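Long-range contacts in WR4 (PDB 1M1S), which is of unknown function but, as a sperm-specific member of the major sperm protein family, adopts an immunoglobulin-like beta fold and probably acts in nematode sperm: residues K81-Y86 / Q106-V111; L39-K44 / G58-K63; N48-V53 / I70-G75; V13-G18 / S27-T32. All coordinates share one frame; numbering follows the deposited sequence.

Contact 1: K81-Y86 / Q106-V111; sequences KIVIQY and QGEIIV
Tyr86 lays one face of its ring over the backbone of Gly107, whose CA stands 4.0 Å from the ring centroid and 28° off the ring normal, a CH-pi contact. Chi1 of 55° puts CG between the backbone N and the carbonyl carbon, and the ring lies against Gly107. At the edge of the ring, CE2 meets Ile109 CD1 at 4.0 Å. The hydroxyl donates to a water at 2.9 Å from OH, and that water donates in turn to the carbonyl O of Gln106.

Further along the two antiparallel strands, Ile82 pairs with Val111 and Ile84 with Ile109 through two hydrogen bonds each; Ile84 N to Ile109 O measures 2.8 Å. Ile84 CD1 packs on Val111 CG2 at 3.9 Å, on the face that continues to Val13 and Ile11 of strand 11-20. On the other face Val83 CG1 touches Glu108 CB at 3.5 Å, and Val83 CG2 lies beside Ile110 CG1. The face of Ile82, Ile84, Tyr86, Ile109 and Val111 is thus apolar apart from the phenol hydroxyl, whereas that of Val83 and Ile110 is mixed, since it also bears Gln85 and the exposed, charged Glu108.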
# COMPACT_ATOMS: atom_id res chain seq x y z
N LYS A 81 -3.32 -8.38 6.83
CA LYS A 81 -2.68 -7.07 6.73
C LYS A 81 -1.94 -6.84 5.41
O LYS A 81 -1.61 -7.78 4.68
CB LYS A 81 -1.71 -6.84 7.87
CG LYS A 81 -0.55 -7.83 7.88
CD LYS A 81 0.50 -7.46 8.87
CE LYS A 81 1.42 -8.61 9.07
NZ LYS A 81 2.57 -8.13 9.84
N ILE A 82 -1.64 -5.57 5.16
CA ILE A 82 -0.91 -5.13 3.98
C ILE A 82 0.19 -4.24 4.53
O ILE A 82 -0.07 -3.38 5.38
CB ILE A 82 -1.80 -4.26 3.07
CG1 ILE A 82 -2.56 -5.13 2.08
CG2 ILE A 82 -0.97 -3.20 2.33
CD1 ILE A 82 -3.60 -4.37 1.37
N VAL A 83 1.43 -4.47 4.11
CA VAL A 83 2.52 -3.64 4.59
C VAL A 83 3.05 -2.83 3.43
O VAL A 83 3.54 -3.40 2.46
CB VAL A 83 3.68 -4.47 5.21
CG1 VAL A 83 4.73 -3.54 5.80
CG2 VAL A 83 3.16 -5.34 6.31
N ILE A 84 2.93 -1.51 3.52
CA ILE A 84 3.43 -0.66 2.45
C ILE A 84 4.80 -0.16 2.85
O ILE A 84 4.96 0.42 3.91
CB ILE A 84 2.50 0.55 2.18
CG1 ILE A 84 1.09 0.07 1.89
CG2 ILE A 84 2.98 1.35 0.96
CD1 ILE A 84 0.12 1.13 2.10
N GLN A 85 5.79 -0.51 2.04
CA GLN A 85 7.17 -0.05 2.28
C GLN A 85 7.38 1.09 1.30
O GLN A 85 6.77 1.10 0.23
CB GLN A 85 8.18 -1.16 1.97
CG GLN A 85 8.06 -2.42 2.82
CD GLN A 85 9.29 -3.31 2.73
OE1 GLN A 85 9.95 -3.37 1.69
NE2 GLN A 85 9.63 -3.98 3.84
N TYR A 86 8.20 2.07 1.68
CA TYR A 86 8.49 3.20 0.78
C TYR A 86 9.96 3.53 0.72
O TYR A 86 10.75 3.01 1.49
CB TYR A 86 7.68 4.47 1.11
CG TYR A 86 7.82 4.96 2.52
CD1 TYR A 86 8.84 5.85 2.90
CD2 TYR A 86 6.93 4.51 3.50
CE1 TYR A 86 8.96 6.27 4.24
CE2 TYR A 86 7.04 4.92 4.81
CZ TYR A 86 8.05 5.79 5.18
OH TYR A 86 8.15 6.09 6.50
N GLN A 106 12.63 2.56 3.47
CA GLN A 106 12.90 3.57 4.50
C GLN A 106 11.80 3.62 5.55
O GLN A 106 11.86 4.42 6.49
CB GLN A 106 13.03 4.96 3.87
CG GLN A 106 14.24 5.17 2.98
CD GLN A 106 14.10 6.41 2.11
OE1 GLN A 106 13.29 7.30 2.41
NE2 GLN A 106 14.84 6.45 1.01
N GLY A 107 10.76 2.82 5.36
CA GLY A 107 9.67 2.80 6.31
C GLY A 107 8.49 1.98 5.85
O GLY A 107 8.35 1.70 4.66
N GLU A 108 7.63 1.59 6.79
CA GLU A 108 6.46 0.79 6.45
C GLU A 108 5.25 1.10 7.30
O GLU A 108 5.37 1.36 8.50
CB GLU A 108 6.76 -0.72 6.51
CG GLU A 108 7.65 -1.18 7.67
CD GLU A 108 7.76 -2.70 7.83
OE1 GLU A 108 7.00 -3.24 8.68
OE2 GLU A 108 8.62 -3.35 7.17
N ILE A 109 4.09 1.12 6.64
CA ILE A 109 2.80 1.35 7.27
C ILE A 109 2.04 0.02 7.13
O ILE A 109 2.19 -0.68 6.13
CB ILE A 109 2.06 2.52 6.57
CG1 ILE A 109 2.38 3.86 7.25
CG2 ILE A 109 0.57 2.31 6.64
CD1 ILE A 109 3.80 4.34 7.13
N ILE A 110 1.26 -0.33 8.15
CA ILE A 110 0.50 -1.59 8.16
C ILE A 110 -0.99 -1.33 8.03
O ILE A 110 -1.62 -0.86 8.97
CB ILE A 110 0.74 -2.41 9.50
CG1 ILE A 110 2.12 -3.07 9.48
CG2 ILE A 110 -0.32 -3.51 9.70
CD1 ILE A 110 2.47 -3.83 10.76
N VAL A 111 -1.58 -1.64 6.89
CA VAL A 111 -3.01 -1.46 6.76
C VAL A 111 -3.69 -2.76 7.20
O VAL A 111 -3.39 -3.85 6.68
CB VAL A 111 -3.40 -1.12 5.32
CG1 VAL A 111 -4.87 -0.70 5.25
CG2 VAL A 111 -2.45 -0.06 4.77
O HOH W 1 10.73 7.40 6.66

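Contact 2: L39-K44 / G58-K63; sequences LAFKVK and GFVDAK
Leu39 and Val60 form an antiparallel hydrogen-bonded pair, Ala40 and Phe59 a non-hydrogen-bonded one, and Phe41 and Gly58 a second hydrogen-bonded one. The short strand axes run at 138°, well away from strictly antiparallel. Bond geometry varies along the ladder: Phe41 N reaches Gly58 O at 2.7 Å, nearly in line with the carbonyl, whereas Val60 N approaches Leu39 O from 34° outside the carbonyl plane, and the return bond from Gly58 N to Phe41 O is weak.

The Phe41 ring covers Gly58, whose CA lies 3.7 Å above its plane, offset toward the rim, in a CH-pi contact. Chi1 of 70° sets CG between the backbone N and the carbonyl carbon, and the ring beyond it lies over Gly58, with Phe41 CD2 3.0 Å from Gly58 O. Val60 CG2 meets Phe41 CD2 at 3.6 Å. On the other face, Phe59 CE2 touches Ala40 CB at 3.9 Å, while the ring's edge abuts the Leu39 carbonyl.

This hairpin of strands 38-45 and 51-60 is flanked by strand 79-89 beside 38-45. The Phe41 side chain touches Ile31 of strand 25-33 and Ser66 of strand 65-72; Ala40 meets Pro99 and Phe100 of helix 98-101.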
# COMPACT_ATOMS: atom_id res chain seq x y z
N LEU A 39 8.60 9.33 -3.99
CA LEU A 39 8.60 8.05 -3.30
C LEU A 39 8.18 6.87 -4.20
O LEU A 39 7.44 7.03 -5.19
CB LEU A 39 7.68 8.10 -2.07
CG LEU A 39 7.89 9.14 -0.97
CD1 LEU A 39 6.70 9.11 -0.04
CD2 LEU A 39 9.19 8.89 -0.22
N ALA A 40 8.67 5.70 -3.82
CA ALA A 40 8.36 4.46 -4.51
C ALA A 40 7.72 3.63 -3.43
O ALA A 40 8.14 3.70 -2.28
CB ALA A 40 9.64 3.80 -5.00
N PHE A 41 6.67 2.90 -3.74
CA PHE A 41 6.08 2.09 -2.70
C PHE A 41 5.92 0.64 -3.13
O PHE A 41 5.70 0.35 -4.31
CB PHE A 41 4.78 2.71 -2.15
CG PHE A 41 3.60 2.68 -3.10
CD1 PHE A 41 2.76 1.57 -3.15
CD2 PHE A 41 3.30 3.78 -3.88
CE1 PHE A 41 1.62 1.56 -3.97
CE2 PHE A 41 2.15 3.79 -4.71
CZ PHE A 41 1.31 2.67 -4.76
N LYS A 42 6.07 -0.26 -2.16
CA LYS A 42 5.95 -1.70 -2.34
C LYS A 42 4.83 -2.18 -1.44
O LYS A 42 4.83 -1.86 -0.26
CB LYS A 42 7.24 -2.38 -1.92
CG LYS A 42 7.17 -3.89 -1.96
CD LYS A 42 8.49 -4.51 -1.64
CE LYS A 42 8.37 -6.00 -1.67
NZ LYS A 42 9.67 -6.69 -1.41
N VAL A 43 3.93 -3.00 -1.97
CA VAL A 43 2.80 -3.53 -1.19
C VAL A 43 2.87 -5.05 -0.91
O VAL A 43 2.71 -5.87 -1.82
CB VAL A 43 1.46 -3.14 -1.87
CG1 VAL A 43 0.28 -3.51 -1.01
CG2 VAL A 43 1.45 -1.67 -2.14
N LYS A 44 3.12 -5.40 0.35
CA LYS A 44 3.23 -6.78 0.81
C LYS A 44 1.89 -7.17 1.38
O LYS A 44 1.38 -6.53 2.29
CB LYS A 44 4.33 -6.90 1.87
CG LYS A 44 5.65 -6.36 1.37
CD LYS A 44 6.63 -6.11 2.48
CE LYS A 44 7.53 -7.31 2.70
NZ LYS A 44 8.83 -6.88 3.30
N GLY A 58 4.69 1.28 -7.08
CA GLY A 58 4.20 2.55 -7.60
C GLY A 58 4.85 3.81 -7.04
O GLY A 58 5.45 3.77 -5.96
N PHE A 59 4.69 4.92 -7.75
CA PHE A 59 5.25 6.18 -7.30
C PHE A 59 4.23 7.08 -6.69
O PHE A 59 3.04 6.85 -6.85
CB PHE A 59 5.89 6.91 -8.46
CG PHE A 59 7.12 6.25 -8.93
CD1 PHE A 59 7.20 5.75 -10.21
CD2 PHE A 59 8.21 6.13 -8.10
CE1 PHE A 59 8.33 5.10 -10.65
CE2 PHE A 59 9.36 5.48 -8.52
CZ PHE A 59 9.42 4.97 -9.81
N VAL A 60 4.69 7.99 -5.84
CA VAL A 60 3.82 9.00 -5.24
C VAL A 60 4.64 10.25 -5.34
O VAL A 60 5.62 10.43 -4.60
CB VAL A 60 3.45 8.79 -3.75
CG1 VAL A 60 2.40 9.82 -3.33
CG2 VAL A 60 2.94 7.37 -3.49
N ASP A 61 4.27 11.11 -6.28
CA ASP A 61 4.98 12.35 -6.46
C ASP A 61 5.22 13.03 -5.12
O ASP A 61 4.66 12.62 -4.10
CB ASP A 61 4.21 13.27 -7.41
CG ASP A 61 4.23 12.77 -8.85
OD1 ASP A 61 5.19 12.04 -9.23
OD2 ASP A 61 3.30 13.10 -9.61
N ALA A 62 6.09 14.03 -5.10
CA ALA A 62 6.42 14.75 -3.88
C ALA A 62 5.20 15.53 -3.39
O ALA A 62 4.56 16.24 -4.18
CB ALA A 62 7.57 15.68 -4.15
N LYS A 63 4.87 15.36 -2.09
CA LYS A 63 3.71 16.00 -1.41
C LYS A 63 2.43 15.74 -2.21
O LYS A 63 1.51 16.56 -2.24
CB LYS A 63 3.94 17.51 -1.20
CG LYS A 63 5.31 17.91 -0.56
CD LYS A 63 5.35 17.79 0.97
CE LYS A 63 4.62 18.92 1.69
NZ LYS A 63 5.32 20.20 1.47

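Contact 3: N48-V53 / I70-G75; sequences NEHYRV and INRLPG
The open end of the beta hairpin formed by strands 51-60 and 65-72 is drawn together where Tyr51 and Arg72 stand as an antiparallel non-hydrogen-bonded pair; the axes of the short strands 51-53 and 70-72 run at 163°. Just beyond this pair, Leu73 N donates to His50 O at 2.7 Å; farther in, Arg52 N donates to Asn71 O at 2.9 Å in a bent bond, and the return bond from Asn71 N is weak. The strand 51-53 is thus loosely bonded here, and side chains supply much of the contact.

Arg72 links two of the side chains, His50 and Tyr51. Its chain bends at chi2 (72°), which turns CD off the extended path, and the guanidinium comes to lie alongside the His50 side chain. His50 CB sits over one guanidinium face, 3.3 Å from Arg72 NH1. Tyr51 CE1 lies at the guanidinium edge, 3.5 Å from Arg72 NH1, with ring and guanidinium planes 64° apart. Arg72 NE and NH2 are held by the carbonyls of Ala22 and Pro76 respectively, so hydrogen bonds to two separate parts of the chain help position the guanidinium. ND1 of His50 packs 3.4 Å from Gly75 CA.

On the same face as Tyr51, Ile70 CG2 packs tightly on Val53 CG2 at 3.5 Å and also reaches Tyr51 CD2 at 3.9 Å. That face packs against Leu113 and Ala115 of strand 107-115, Ile82 of strand 79-89 and Tyr20 of strand 11-20, whose ring meets that of Tyr51.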
# COMPACT_ATOMS: atom_id res chain seq x y z
N ASN A 48 -3.06 -13.23 -0.20
CA ASN A 48 -3.26 -13.10 -1.62
C ASN A 48 -4.26 -14.14 -2.11
O ASN A 48 -4.03 -14.81 -3.11
CB ASN A 48 -1.92 -13.26 -2.28
CG ASN A 48 -1.42 -11.98 -2.80
OD1 ASN A 48 -2.05 -11.36 -3.64
ND2 ASN A 48 -0.29 -11.55 -2.29
N GLU A 49 -5.40 -14.24 -1.42
CA GLU A 49 -6.41 -15.23 -1.76
C GLU A 49 -7.85 -14.86 -1.41
O GLU A 49 -8.77 -15.60 -1.76
CB GLU A 49 -6.03 -16.56 -1.12
CG GLU A 49 -6.97 -17.72 -1.37
CD GLU A 49 -6.93 -18.69 -0.20
OE1 GLU A 49 -5.86 -18.76 0.45
OE2 GLU A 49 -7.95 -19.34 0.10
N HIS A 50 -8.04 -13.80 -0.64
CA HIS A 50 -9.38 -13.30 -0.30
C HIS A 50 -9.25 -11.82 -0.61
O HIS A 50 -10.23 -11.10 -0.74
CB HIS A 50 -9.72 -13.44 1.18
CG HIS A 50 -9.69 -14.85 1.70
ND1 HIS A 50 -10.52 -15.85 1.19
CD2 HIS A 50 -8.93 -15.43 2.63
CE1 HIS A 50 -10.22 -16.98 1.79
NE2 HIS A 50 -9.26 -16.77 2.68
N TYR A 51 -8.01 -11.37 -0.73
CA TYR A 51 -7.71 -9.98 -1.05
C TYR A 51 -6.95 -9.84 -2.36
O TYR A 51 -6.11 -10.67 -2.70
CB TYR A 51 -6.92 -9.37 0.10
CG TYR A 51 -7.75 -9.21 1.34
CD1 TYR A 51 -7.62 -10.08 2.43
CD2 TYR A 51 -8.70 -8.19 1.43
CE1 TYR A 51 -8.42 -9.93 3.57
CE2 TYR A 51 -9.49 -8.05 2.56
CZ TYR A 51 -9.35 -8.91 3.62
OH TYR A 51 -10.16 -8.75 4.71
N ARG A 52 -7.30 -8.80 -3.10
CA ARG A 52 -6.68 -8.47 -4.37
C ARG A 52 -6.38 -6.98 -4.31
O ARG A 52 -7.26 -6.14 -4.50
CB ARG A 52 -7.64 -8.77 -5.50
CG ARG A 52 -7.32 -8.10 -6.84
CD ARG A 52 -8.42 -8.44 -7.85
NE ARG A 52 -8.83 -7.33 -8.72
CZ ARG A 52 -10.07 -7.16 -9.17
NH1 ARG A 52 -11.03 -8.02 -8.84
NH2 ARG A 52 -10.36 -6.13 -9.96
N VAL A 53 -5.13 -6.68 -3.97
CA VAL A 53 -4.64 -5.31 -3.85
C VAL A 53 -3.92 -4.83 -5.14
O VAL A 53 -3.24 -5.61 -5.82
CB VAL A 53 -3.81 -5.15 -2.56
CG1 VAL A 53 -3.53 -3.71 -2.25
CG2 VAL A 53 -4.55 -5.77 -1.43
N ILE A 70 -7.70 -2.39 -2.90
CA ILE A 70 -7.74 -3.68 -2.17
C ILE A 70 -9.13 -4.26 -2.49
O ILE A 70 -10.10 -3.53 -2.39
CB ILE A 70 -7.58 -3.44 -0.64
CG1 ILE A 70 -6.42 -2.52 -0.41
CG2 ILE A 70 -7.50 -4.71 0.10
CD1 ILE A 70 -6.23 -2.04 1.02
N ASN A 71 -9.24 -5.54 -2.88
CA ASN A 71 -10.56 -6.07 -3.20
C ASN A 71 -10.82 -7.36 -2.44
O ASN A 71 -10.13 -8.36 -2.64
CB ASN A 71 -10.72 -6.25 -4.71
CG ASN A 71 -12.13 -6.64 -5.11
OD1 ASN A 71 -13.11 -6.13 -4.56
ND2 ASN A 71 -12.25 -7.61 -6.04
N ARG A 72 -11.83 -7.33 -1.56
CA ARG A 72 -12.20 -8.50 -0.79
C ARG A 72 -13.09 -9.41 -1.63
O ARG A 72 -14.01 -8.97 -2.33
CB ARG A 72 -12.91 -8.12 0.53
CG ARG A 72 -13.50 -9.27 1.36
CD ARG A 72 -12.45 -10.16 2.04
NE ARG A 72 -13.05 -11.39 2.59
CZ ARG A 72 -12.43 -12.25 3.40
NH1 ARG A 72 -11.17 -12.05 3.78
NH2 ARG A 72 -13.09 -13.30 3.89
N LEU A 73 -12.71 -10.69 -1.59
CA LEU A 73 -13.39 -11.77 -2.30
C LEU A 73 -13.99 -12.71 -1.26
O LEU A 73 -13.59 -12.70 -0.09
CB LEU A 73 -12.36 -12.52 -3.13
CG LEU A 73 -11.57 -11.66 -4.12
CD1 LEU A 73 -10.18 -12.23 -4.33
CD2 LEU A 73 -12.35 -11.52 -5.43
N PRO A 74 -14.98 -13.53 -1.66
CA PRO A 74 -15.58 -14.47 -0.70
C PRO A 74 -14.55 -15.33 0.07
O PRO A 74 -13.63 -15.92 -0.52
CB PRO A 74 -16.46 -15.35 -1.59
CG PRO A 74 -16.79 -14.53 -2.78
CD PRO A 74 -15.72 -13.47 -2.93
N GLY A 75 -14.64 -15.31 1.39
CA GLY A 75 -13.74 -16.10 2.21
C GLY A 75 -14.16 -16.10 3.67
O GLY A 75 -15.23 -15.57 3.99

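Contact 4: V13-G18 / S27-T32; sequences VDPPTG and STHNIT
The imidazole of His29 presents its edge to the chain that carries Pro15 and Thr17. His29 CG is anti to its carbonyl carbon (chi1 -56°). ND1 donates to Pro15 O at 3.1 Å with an N-H...O angle of 157°, and the acceptor lies only 1° out of the ring plane, though the donor is tilted from the carbonyl plane. CE1 faces Thr17 O at 3.4 Å, and Gly18 CA also lies near the ring plane. The second ring nitrogen, NE2, is 2.8 Å from Ser27 OG, a hydrogen bond whose donor is not fixed, and Ser27 OG is bonded in turn to the hydroxyl of Tyr20. Bonds at both nitrogens therefore fix the ring's rotation. Val13 CG1 approaches obliquely, 3.8 Å from His29 CB; the Pro15 and His29 side chains cross at about a right angle, with Pro15 CD 3.6 Å from His29 ND1.

These residues belong to the hairpin of strands 11-20 and 25-33, the first interrupted at Pro15 and Pro16 with a cis peptide bond before Pro15. Ahead of the break, Asp14 and Asn30 form a hydrogen-bonded antiparallel pair: Asp14 N to Asn30 O is 3.0 Å. Beyond it, regular pairing with 27-32 gives way to the histidine link, while Gly18 makes backbone bonds to Lys112 and Ile114 of strand 107-115. Val13 and Ile31 turn inward onto Ile84, whereas Asp14 and Asn30 bring their CB atoms together on the other face.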
# COMPACT_ATOMS: atom_id res chain seq x y z
N VAL A 13 -1.95 6.48 4.88
CA VAL A 13 -2.94 5.76 4.10
C VAL A 13 -4.32 6.08 4.63
O VAL A 13 -4.59 5.99 5.83
CB VAL A 13 -2.69 4.23 4.11
CG1 VAL A 13 -3.42 3.56 2.95
CG2 VAL A 13 -1.22 3.93 4.01
N ASP A 14 -5.22 6.44 3.71
CA ASP A 14 -6.56 6.79 4.04
C ASP A 14 -7.56 5.85 3.42
O ASP A 14 -7.68 5.77 2.21
CB ASP A 14 -6.75 8.23 3.59
CG ASP A 14 -5.78 9.16 4.31
OD1 ASP A 14 -5.27 8.76 5.38
OD2 ASP A 14 -5.51 10.27 3.80
N PRO A 15 -8.29 5.06 4.24
CA PRO A 15 -8.26 4.95 5.70
C PRO A 15 -7.07 4.10 6.08
O PRO A 15 -6.39 3.56 5.22
CB PRO A 15 -9.58 4.23 5.97
CG PRO A 15 -10.46 4.70 4.87
CD PRO A 15 -9.54 4.53 3.71
N PRO A 16 -6.76 4.01 7.39
CA PRO A 16 -5.62 3.19 7.83
C PRO A 16 -6.02 1.76 8.08
O PRO A 16 -5.26 0.98 8.67
CB PRO A 16 -5.19 3.89 9.12
CG PRO A 16 -6.47 4.41 9.65
CD PRO A 16 -7.11 4.99 8.42
N THR A 17 -7.24 1.44 7.67
CA THR A 17 -7.82 0.11 7.83
C THR A 17 -8.84 -0.05 6.73
O THR A 17 -9.33 0.93 6.18
CB THR A 17 -8.56 -0.05 9.19
OG1 THR A 17 -7.68 0.24 10.28
CG2 THR A 17 -9.05 -1.45 9.35
N GLY A 18 -9.15 -1.30 6.43
CA GLY A 18 -10.15 -1.64 5.44
C GLY A 18 -11.04 -2.65 6.16
O GLY A 18 -10.56 -3.68 6.65
N SER A 27 -12.72 -1.48 -0.99
CA SER A 27 -12.35 -0.18 -0.40
C SER A 27 -11.18 0.46 -1.15
O SER A 27 -10.24 -0.22 -1.53
CB SER A 27 -11.96 -0.33 1.06
OG SER A 27 -10.74 -1.04 1.16
N THR A 28 -11.22 1.78 -1.33
CA THR A 28 -10.15 2.50 -2.03
C THR A 28 -9.34 3.23 -0.97
O THR A 28 -9.88 3.62 0.08
CB THR A 28 -10.69 3.58 -3.05
OG1 THR A 28 -11.70 3.02 -3.91
CG2 THR A 28 -9.54 4.07 -3.94
N HIS A 29 -8.03 3.34 -1.18
CA HIS A 29 -7.17 4.04 -0.23
C HIS A 29 -6.32 5.12 -0.89
O HIS A 29 -5.93 5.00 -2.04
CB HIS A 29 -6.31 3.06 0.57
CG HIS A 29 -7.10 2.01 1.29
ND1 HIS A 29 -7.26 2.00 2.66
CD2 HIS A 29 -7.80 0.95 0.82
CE1 HIS A 29 -8.03 0.98 3.00
NE2 HIS A 29 -8.37 0.33 1.91
N ASN A 30 -6.06 6.17 -0.15
CA ASN A 30 -5.27 7.28 -0.63
C ASN A 30 -3.90 7.23 0.02
O ASN A 30 -3.79 7.33 1.24
CB ASN A 30 -6.00 8.58 -0.24
CG ASN A 30 -5.35 9.84 -0.80
OD1 ASN A 30 -4.30 9.78 -1.47
ND2 ASN A 30 -5.96 11.00 -0.53
N ILE A 31 -2.84 7.02 -0.75
CA ILE A 31 -1.50 7.03 -0.16
C ILE A 31 -0.97 8.43 -0.45
O ILE A 31 -0.79 8.79 -1.61
CB ILE A 31 -0.57 5.96 -0.79
CG1 ILE A 31 -1.19 4.58 -0.59
CG2 ILE A 31 0.81 5.99 -0.15
CD1 ILE A 31 -0.43 3.47 -1.26
N THR A 32 -0.81 9.25 0.58
CA THR A 32 -0.32 10.61 0.39
C THR A 32 1.08 10.85 0.89
O THR A 32 1.47 10.35 1.94
CB THR A 32 -1.28 11.66 0.96
OG1 THR A 32 -1.76 11.25 2.25
CG2 THR A 32 -2.44 11.83 0.05

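How the contacts relate
From the N terminus, contact 4 closes first, joining 13-18 to 27-32 in the opening hairpin. Contact 2 then links 39-44 to 58-63, and contact 3 links 48-53 to 70-75; these two cross, since 48-53 falls inside the loop from 39-44 to 58-63 while 70-75 lies past it. Both use strand 51-60, and Val43 CG1 meets Val53 CG1 at 4.0 Å. Contact 1 follows in series and brings the last strand, 107-115, beside 79-89. Strand 79-89 also bonds to 38-45, through Val83 N to Lys44 O (2.8 Å), tying contacts 1 and 2. Ile70 CD1 of contact 3 meets both Ile82 CD1 of contact 1 (3.5 Å) and His29 NE2 of contact 4 (3.3 Å).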